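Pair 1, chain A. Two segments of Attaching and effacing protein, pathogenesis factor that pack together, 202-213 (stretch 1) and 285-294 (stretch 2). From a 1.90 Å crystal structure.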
# COMPACT_ATOMS: atom_id res chain seq x y z
N ALA A 202 -5.32 -2.27 -0.71
CA ALA A 202 -6.12 -2.35 0.51
C ALA A 202 -7.52 -2.94 0.28
O ALA A 202 -8.04 -3.63 1.15
CB ALA A 202 -6.22 -0.98 1.16
N GLU A 203 -8.11 -2.67 -0.90
CA GLU A 203 -9.44 -3.12 -1.31
C GLU A 203 -9.36 -3.67 -2.72
O GLU A 203 -8.84 -2.99 -3.61
CB GLU A 203 -10.45 -1.96 -1.29
CG GLU A 203 -10.63 -1.31 0.07
CD GLU A 203 -10.90 0.18 -0.01
OE1 GLU A 203 -9.92 0.98 0.03
OE2 GLU A 203 -12.09 0.56 -0.11
N ASP A 204 -9.92 -4.87 -2.96
CA ASP A 204 -9.89 -5.40 -4.33
C ASP A 204 -11.17 -5.09 -5.16
O ASP A 204 -11.27 -5.48 -6.33
CB ASP A 204 -9.42 -6.84 -4.40
CG ASP A 204 -10.24 -7.84 -3.63
OD1 ASP A 204 -11.42 -7.54 -3.33
OD2 ASP A 204 -9.70 -8.92 -3.31
N HIS A 205 -12.10 -4.35 -4.55
CA HIS A 205 -13.29 -3.81 -5.21
C HIS A 205 -13.35 -2.35 -4.80
O HIS A 205 -13.37 -2.04 -3.61
CB HIS A 205 -14.57 -4.59 -4.83
CG HIS A 205 -14.60 -5.96 -5.42
ND1 HIS A 205 -13.84 -6.99 -4.89
CD2 HIS A 205 -15.26 -6.41 -6.51
CE1 HIS A 205 -14.06 -8.03 -5.68
NE2 HIS A 205 -14.90 -7.73 -6.67
N VAL A 206 -13.29 -1.45 -5.78
CA VAL A 206 -13.31 -0.00 -5.49
C VAL A 206 -14.41 0.65 -6.32
O VAL A 206 -14.55 0.34 -7.50
CB VAL A 206 -11.92 0.67 -5.71
CG1 VAL A 206 -11.97 2.19 -5.46
CG2 VAL A 206 -10.84 0.02 -4.84
N LYS A 207 -15.22 1.51 -5.68
CA LYS A 207 -16.29 2.22 -6.38
C LYS A 207 -15.70 3.30 -7.29
O LYS A 207 -14.72 3.97 -6.91
CB LYS A 207 -17.28 2.83 -5.39
CG LYS A 207 -18.07 1.78 -4.62
CD LYS A 207 -19.23 2.46 -3.89
CE LYS A 207 -20.16 1.45 -3.25
NZ LYS A 207 -19.64 0.96 -1.94
N ALA A 208 -16.28 3.45 -8.51
CA ALA A 208 -15.85 4.43 -9.51
C ALA A 208 -15.77 5.83 -8.88
O ALA A 208 -16.71 6.27 -8.24
CB ALA A 208 -16.82 4.44 -10.70
N GLY A 209 -14.62 6.49 -9.04
CA GLY A 209 -14.37 7.81 -8.47
C GLY A 209 -13.69 7.75 -7.11
O GLY A 209 -13.18 8.77 -6.64
N GLU A 210 -13.68 6.58 -6.45
CA GLU A 210 -13.09 6.43 -5.12
C GLU A 210 -11.66 5.89 -5.23
O GLU A 210 -11.21 5.50 -6.31
CB GLU A 210 -13.96 5.54 -4.19
CG GLU A 210 -15.42 5.95 -4.06
CD GLU A 210 -15.69 7.36 -3.57
OE1 GLU A 210 -14.89 7.89 -2.77
OE2 GLU A 210 -16.72 7.94 -3.99
N SER A 211 -10.97 5.89 -4.11
CA SER A 211 -9.58 5.50 -4.11
C SER A 211 -9.29 4.41 -3.10
O SER A 211 -10.12 4.13 -2.22
CB SER A 211 -8.73 6.73 -3.81
OG SER A 211 -9.01 7.19 -2.50
N THR A 212 -8.12 3.77 -3.24
CA THR A 212 -7.59 2.77 -2.30
C THR A 212 -6.08 3.02 -2.11
O THR A 212 -5.49 3.81 -2.84
CB THR A 212 -7.94 1.31 -2.74
OG1 THR A 212 -7.67 0.43 -1.64
CG2 THR A 212 -7.13 0.83 -3.93
N THR A 213 -5.48 2.34 -1.13
CA THR A 213 -4.06 2.43 -0.84
C THR A 213 -3.34 1.26 -1.48
O THR A 213 -3.80 0.11 -1.39
CB THR A 213 -3.77 2.49 0.68
OG1 THR A 213 -4.51 3.59 1.23
CG2 THR A 213 -2.27 2.69 0.96
N ALA A 285 -0.80 -5.81 -8.72
CA ALA A 285 -1.93 -5.99 -7.80
C ALA A 285 -3.21 -5.80 -8.66
O ALA A 285 -3.25 -4.90 -9.51
CB ALA A 285 -1.89 -4.98 -6.68
N GLN A 286 -4.22 -6.65 -8.47
CA GLN A 286 -5.42 -6.53 -9.26
C GLN A 286 -6.66 -6.14 -8.45
O GLN A 286 -6.88 -6.62 -7.32
CB GLN A 286 -5.66 -7.82 -10.07
CG GLN A 286 -6.63 -7.65 -11.26
CD GLN A 286 -6.46 -8.69 -12.34
OE1 GLN A 286 -5.49 -9.47 -12.38
NE2 GLN A 286 -7.39 -8.71 -13.28
N LEU A 287 -7.45 -5.24 -9.03
CA LEU A 287 -8.71 -4.86 -8.43
C LEU A 287 -9.78 -4.72 -9.50
O LEU A 287 -9.48 -4.65 -10.70
CB LEU A 287 -8.62 -3.63 -7.48
CG LEU A 287 -8.31 -2.23 -8.02
CD1 LEU A 287 -9.59 -1.50 -8.50
CD2 LEU A 287 -7.78 -1.36 -6.89
N THR A 288 -11.02 -4.73 -9.05
CA THR A 288 -12.18 -4.52 -9.89
C THR A 288 -12.75 -3.16 -9.53
O THR A 288 -13.06 -2.90 -8.35
CB THR A 288 -13.20 -5.66 -9.70
OG1 THR A 288 -12.61 -6.87 -10.18
CG2 THR A 288 -14.49 -5.43 -10.46
N VAL A 289 -12.92 -2.31 -10.54
CA VAL A 289 -13.63 -1.04 -10.35
C VAL A 289 -15.12 -1.37 -10.57
O VAL A 289 -15.52 -1.85 -11.63
CB VAL A 289 -13.12 0.15 -11.20
CG1 VAL A 289 -13.87 1.44 -10.86
CG2 VAL A 289 -11.61 0.35 -11.05
N ILE A 290 -15.93 -1.16 -9.54
CA ILE A 290 -17.37 -1.37 -9.57
C ILE A 290 -18.05 -0.01 -9.70
O ILE A 290 -17.35 1.00 -9.67
CB ILE A 290 -17.82 -2.19 -8.34
CG1 ILE A 290 -17.60 -1.42 -6.99
CG2 ILE A 290 -17.10 -3.58 -8.35
CD1 ILE A 290 -18.34 -2.04 -5.73
N ALA A 291 -19.40 0.04 -9.86
CA ALA A 291 -20.08 1.34 -9.99
C ALA A 291 -19.83 2.25 -8.80
O ALA A 291 -19.64 1.78 -7.67
CB ALA A 291 -21.59 1.15 -10.22
N GLY A 292 -19.85 3.56 -9.05
CA GLY A 292 -19.66 4.55 -8.00
C GLY A 292 -20.87 4.61 -7.07
O GLY A 292 -21.83 3.84 -7.22
N GLU A 293 -20.80 5.51 -6.08
CA GLU A 293 -21.89 5.78 -5.14
C GLU A 293 -23.14 6.09 -6.00
O GLU A 293 -23.02 6.78 -7.02
CB GLU A 293 -21.54 7.06 -4.33
CG GLU A 293 -22.48 7.37 -3.17
CD GLU A 293 -22.05 8.49 -2.23
OE1 GLU A 293 -21.09 9.22 -2.55
OE2 GLU A 293 -22.69 8.64 -1.16
N MET A 294 -24.31 5.59 -5.60
CA MET A 294 -25.50 5.86 -6.39
C MET A 294 -25.81 7.36 -6.54
O MET A 294 -25.52 8.16 -5.64
CB MET A 294 -26.71 5.01 -5.97
CG MET A 294 -27.43 5.51 -4.76
SD MET A 294 -28.85 6.55 -5.20
CE MET A 294 -29.74 5.46 -6.28
O HOH W 1 -11.07 -8.03 -8.18
O HOH W 2 -18.37 6.97 -6.07

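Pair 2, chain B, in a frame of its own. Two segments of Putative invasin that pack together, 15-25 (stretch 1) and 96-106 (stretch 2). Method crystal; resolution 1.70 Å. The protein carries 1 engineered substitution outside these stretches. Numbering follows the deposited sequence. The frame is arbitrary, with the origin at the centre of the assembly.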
# COMPACT_ATOMS: atom_id res chain seq x y z
N VAL B 15 37.95 2.00 23.77
CA VAL B 15 37.83 1.51 22.40
C VAL B 15 36.86 0.35 22.37
O VAL B 15 36.54 -0.26 23.40
CB VAL B 15 39.20 1.08 21.82
CG1 VAL B 15 40.22 2.21 22.00
CG2 VAL B 15 39.69 -0.20 22.47
N ALA B 16 36.37 0.05 21.17
CA ALA B 16 35.47 -1.07 20.94
C ALA B 16 35.92 -1.82 19.71
O ALA B 16 36.45 -1.23 18.77
CB ALA B 16 34.02 -0.60 20.76
N ALA B 17 35.74 -3.14 19.74
CA ALA B 17 36.15 -4.00 18.65
C ALA B 17 35.16 -5.16 18.49
O ALA B 17 35.05 -6.00 19.39
CB ALA B 17 37.56 -4.55 18.89
N PRO B 18 34.43 -5.24 17.36
CA PRO B 18 34.45 -4.32 16.22
C PRO B 18 33.65 -3.04 16.47
O PRO B 18 32.93 -2.93 17.47
CB PRO B 18 33.81 -5.16 15.10
CG PRO B 18 32.90 -6.09 15.80
CD PRO B 18 33.56 -6.41 17.12
N VAL B 19 33.77 -2.06 15.56
CA VAL B 19 33.02 -0.82 15.68
C VAL B 19 31.77 -0.82 14.81
O VAL B 19 31.11 0.21 14.68
CB VAL B 19 33.90 0.40 15.37
CG1 VAL B 19 35.05 0.50 16.37
CG2 VAL B 19 34.41 0.37 13.94
N ASN B 20 31.46 -1.96 14.18
CA ASN B 20 30.21 -2.15 13.45
C ASN B 20 29.61 -3.47 13.90
O ASN B 20 30.31 -4.50 13.91
CB ASN B 20 30.42 -2.16 11.93
CG ASN B 20 30.90 -0.83 11.40
OD1 ASN B 20 30.10 0.09 11.17
ND2 ASN B 20 32.19 -0.71 11.18
N ILE B 21 28.32 -3.45 14.26
CA ILE B 21 27.57 -4.64 14.59
C ILE B 21 26.16 -4.46 14.03
O ILE B 21 25.69 -3.34 13.82
CB ILE B 21 27.49 -4.92 16.12
CG1 ILE B 21 26.77 -3.79 16.84
CG2 ILE B 21 28.90 -5.15 16.68
CD1 ILE B 21 26.75 -3.94 18.37
N GLU B 22 25.49 -5.59 13.81
CA GLU B 22 24.14 -5.57 13.27
C GLU B 22 23.11 -5.55 14.39
O GLU B 22 23.32 -6.13 15.46
CB GLU B 22 23.92 -6.77 12.34
CG GLU B 22 24.76 -6.68 11.08
CD GLU B 22 24.74 -7.94 10.24
OE1 GLU B 22 24.23 -8.98 10.71
OE2 GLU B 22 25.24 -7.88 9.10
N ALA B 23 21.99 -4.86 14.13
CA ALA B 23 20.91 -4.72 15.11
C ALA B 23 20.03 -5.98 15.13
O ALA B 23 18.84 -5.95 14.82
CB ALA B 23 20.07 -3.48 14.80
N ASN B 24 20.64 -7.09 15.54
CA ASN B 24 20.00 -8.40 15.51
C ASN B 24 19.87 -9.04 16.89
O ASN B 24 19.49 -10.22 16.98
CB ASN B 24 20.76 -9.34 14.57
CG ASN B 24 22.20 -9.60 15.03
OD1 ASN B 24 22.58 -9.24 16.16
ND2 ASN B 24 22.99 -10.22 14.17
N GLY B 25 20.15 -8.30 17.96
CA GLY B 25 20.03 -8.83 19.30
C GLY B 25 21.08 -9.84 19.69
O GLY B 25 20.97 -10.43 20.77
N PRO B 96 34.59 9.44 23.94
CA PRO B 96 33.68 8.30 23.87
C PRO B 96 33.96 7.46 22.63
O PRO B 96 34.12 7.99 21.53
CB PRO B 96 32.28 8.95 23.81
CG PRO B 96 32.51 10.44 23.65
CD PRO B 96 33.97 10.66 23.39
N ALA B 97 34.04 6.16 22.82
CA ALA B 97 34.04 5.25 21.69
C ALA B 97 32.63 5.14 21.14
O ALA B 97 31.65 5.38 21.85
CB ALA B 97 34.57 3.87 22.10
N THR B 98 32.53 4.79 19.87
CA THR B 98 31.23 4.57 19.25
C THR B 98 31.24 3.25 18.50
O THR B 98 32.29 2.75 18.09
CB THR B 98 30.85 5.69 18.28
OG1 THR B 98 31.78 5.72 17.19
CG2 THR B 98 30.83 7.03 18.99
N ILE B 99 30.04 2.69 18.35
CA ILE B 99 29.82 1.49 17.55
C ILE B 99 28.63 1.77 16.65
O ILE B 99 27.57 2.19 17.12
CB ILE B 99 29.54 0.26 18.44
CG1 ILE B 99 30.71 0.03 19.40
CG2 ILE B 99 29.30 -0.98 17.58
CD1 ILE B 99 30.40 -0.95 20.49
N ASN B 100 28.81 1.58 15.35
CA ASN B 100 27.70 1.66 14.41
C ASN B 100 26.87 0.40 14.54
O ASN B 100 27.37 -0.71 14.34
CB ASN B 100 28.20 1.83 12.98
CG ASN B 100 28.91 3.14 12.76
OD1 ASN B 100 28.50 4.18 13.28
ND2 ASN B 100 29.99 3.09 11.99
N VAL B 101 25.60 0.57 14.90
CA VAL B 101 24.65 -0.53 14.97
C VAL B 101 23.83 -0.45 13.69
O VAL B 101 22.91 0.37 13.58
CB VAL B 101 23.78 -0.46 16.23
CG1 VAL B 101 22.98 -1.74 16.38
CG2 VAL B 101 24.65 -0.22 17.46
N ILE B 102 24.20 -1.27 12.72
CA ILE B 102 23.67 -1.15 11.36
C ILE B 102 22.46 -2.06 11.21
O ILE B 102 22.20 -2.91 12.07
CB ILE B 102 24.75 -1.46 10.31
CG1 ILE B 102 25.13 -2.94 10.31
CG2 ILE B 102 25.97 -0.57 10.54
CD1 ILE B 102 26.10 -3.32 9.20
N PRO B 103 21.69 -1.90 10.14
CA PRO B 103 20.49 -2.72 9.95
C PRO B 103 20.80 -4.20 9.87
O PRO B 103 21.83 -4.63 9.35
CB PRO B 103 19.91 -2.21 8.63
CG PRO B 103 20.38 -0.81 8.53
CD PRO B 103 21.76 -0.81 9.15
N ALA B 104 19.85 -5.00 10.35
CA ALA B 104 19.98 -6.44 10.29
C ALA B 104 19.52 -6.94 8.93
O ALA B 104 18.41 -6.60 8.50
CB ALA B 104 19.15 -7.10 11.39
N PRO B 105 20.33 -7.71 8.22
CA PRO B 105 19.83 -8.34 6.99
C PRO B 105 18.61 -9.20 7.31
O PRO B 105 18.62 -10.00 8.25
CB PRO B 105 21.01 -9.19 6.52
CG PRO B 105 22.22 -8.47 7.06
CD PRO B 105 21.79 -7.93 8.40
N VAL B 106 17.55 -9.01 6.52
CA VAL B 106 16.30 -9.74 6.73
C VAL B 106 15.74 -10.24 5.40
O VAL B 106 16.07 -9.73 4.32
CB VAL B 106 15.24 -8.89 7.44
CG1 VAL B 106 15.63 -8.63 8.88
CG2 VAL B 106 15.00 -7.58 6.69

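In both pairs a short strand of stretch 1 lies beside a strand of stretch 2 in parallel register. Fourteen central residues superpose with an RMSD of 0.7 Å. The strand axes approach to 4.6 Å in each case and cross at -29° in pair 1 and -27° in pair 2. Three bridges define the shared register: His A205 with Thr A288, Val A206 with Val A289 and Lys A207 with Ile A290 correspond to Asn B20 with Asn B100, Ile B21 with Val B101 and Glu B22 with Ile B102.

The same ladder of backbone hydrogen bonds holds both pairs. In pair 1 it runs from Thr A288 N to Asp A204 O (2.8 Å), Val A206 N to Thr A288 O (3.0 Å), Ile A290 N to Val A206 O (2.9 Å) and Ala A208 N to Ile A290 O (2.9 Å). Its equivalents in pair 2 are Asn B100 N to Val B19 O (2.8 Å), Ile B21 N to Asn B100 O (2.9 Å), Ile B102 N to Ile B21 O (2.8 Å) and Ala B23 N to Ile B102 O (2.8 Å). All four bonds in each pair run between main-chain atoms, and the matched positions carry mostly different side chains.

The buried face carries Val A206 and Val A289, matched by Ile B21 and Val B101. Val A206 CG2 meets Leu A287 CD2 at 3.9 Å; at the equivalent place Ile B21 CG1 lies 3.9 Å from Ile B99 CG2. The isoleucine also touches its bridge partner, with Ile B21 CG1 4.2 Å from Val B101 CG2. Leu A287 and Ile B99 fill the same position with different branching, and each finds a further neighbour without a counterpart in the other pair: Leu A287 CD2 packs 3.7 Å from Thr A212 CG2, whereas Ile B99 CG1 packs 3.6 Å from Ala B16 CB. Farther along, the matched alanines lean on the matched valines, Ala A208 CB being 4.2 Å from Val A289 CG1 and Ala B23 CB 3.7 Å from Val B101 CG1.

On the opposite face the solutions diverge. His A205 lays its ring beside Thr A288, with CD2 3.9 Å from Thr A288 CB, and turns its edge to Ile A290 CG2, 3.8 Å from His A205 CD2. Pair 2 substitutes a polar link, in which Asn B100 ND2 donates to Asn B20 OD1 at 3.1 Å. At the next bridge, Lys A207 CG and Glu B22 CG use their aliphatic portions against isoleucine, 4.0 Å from Ile A290 CD1 and 3.8 Å from Ile B102 CG1 respectively.

The last match pairs Gly A292 with Ala B104. An ideal CB on Gly A292 would fall 2.7 Å from Ala A208 O, a clash, and the bare CA approaches that oxygen to 3.4 Å. In pair 2 the chains leave room for a methyl group: Ala B104 CB sits 3.6 Å from Ala B23 O.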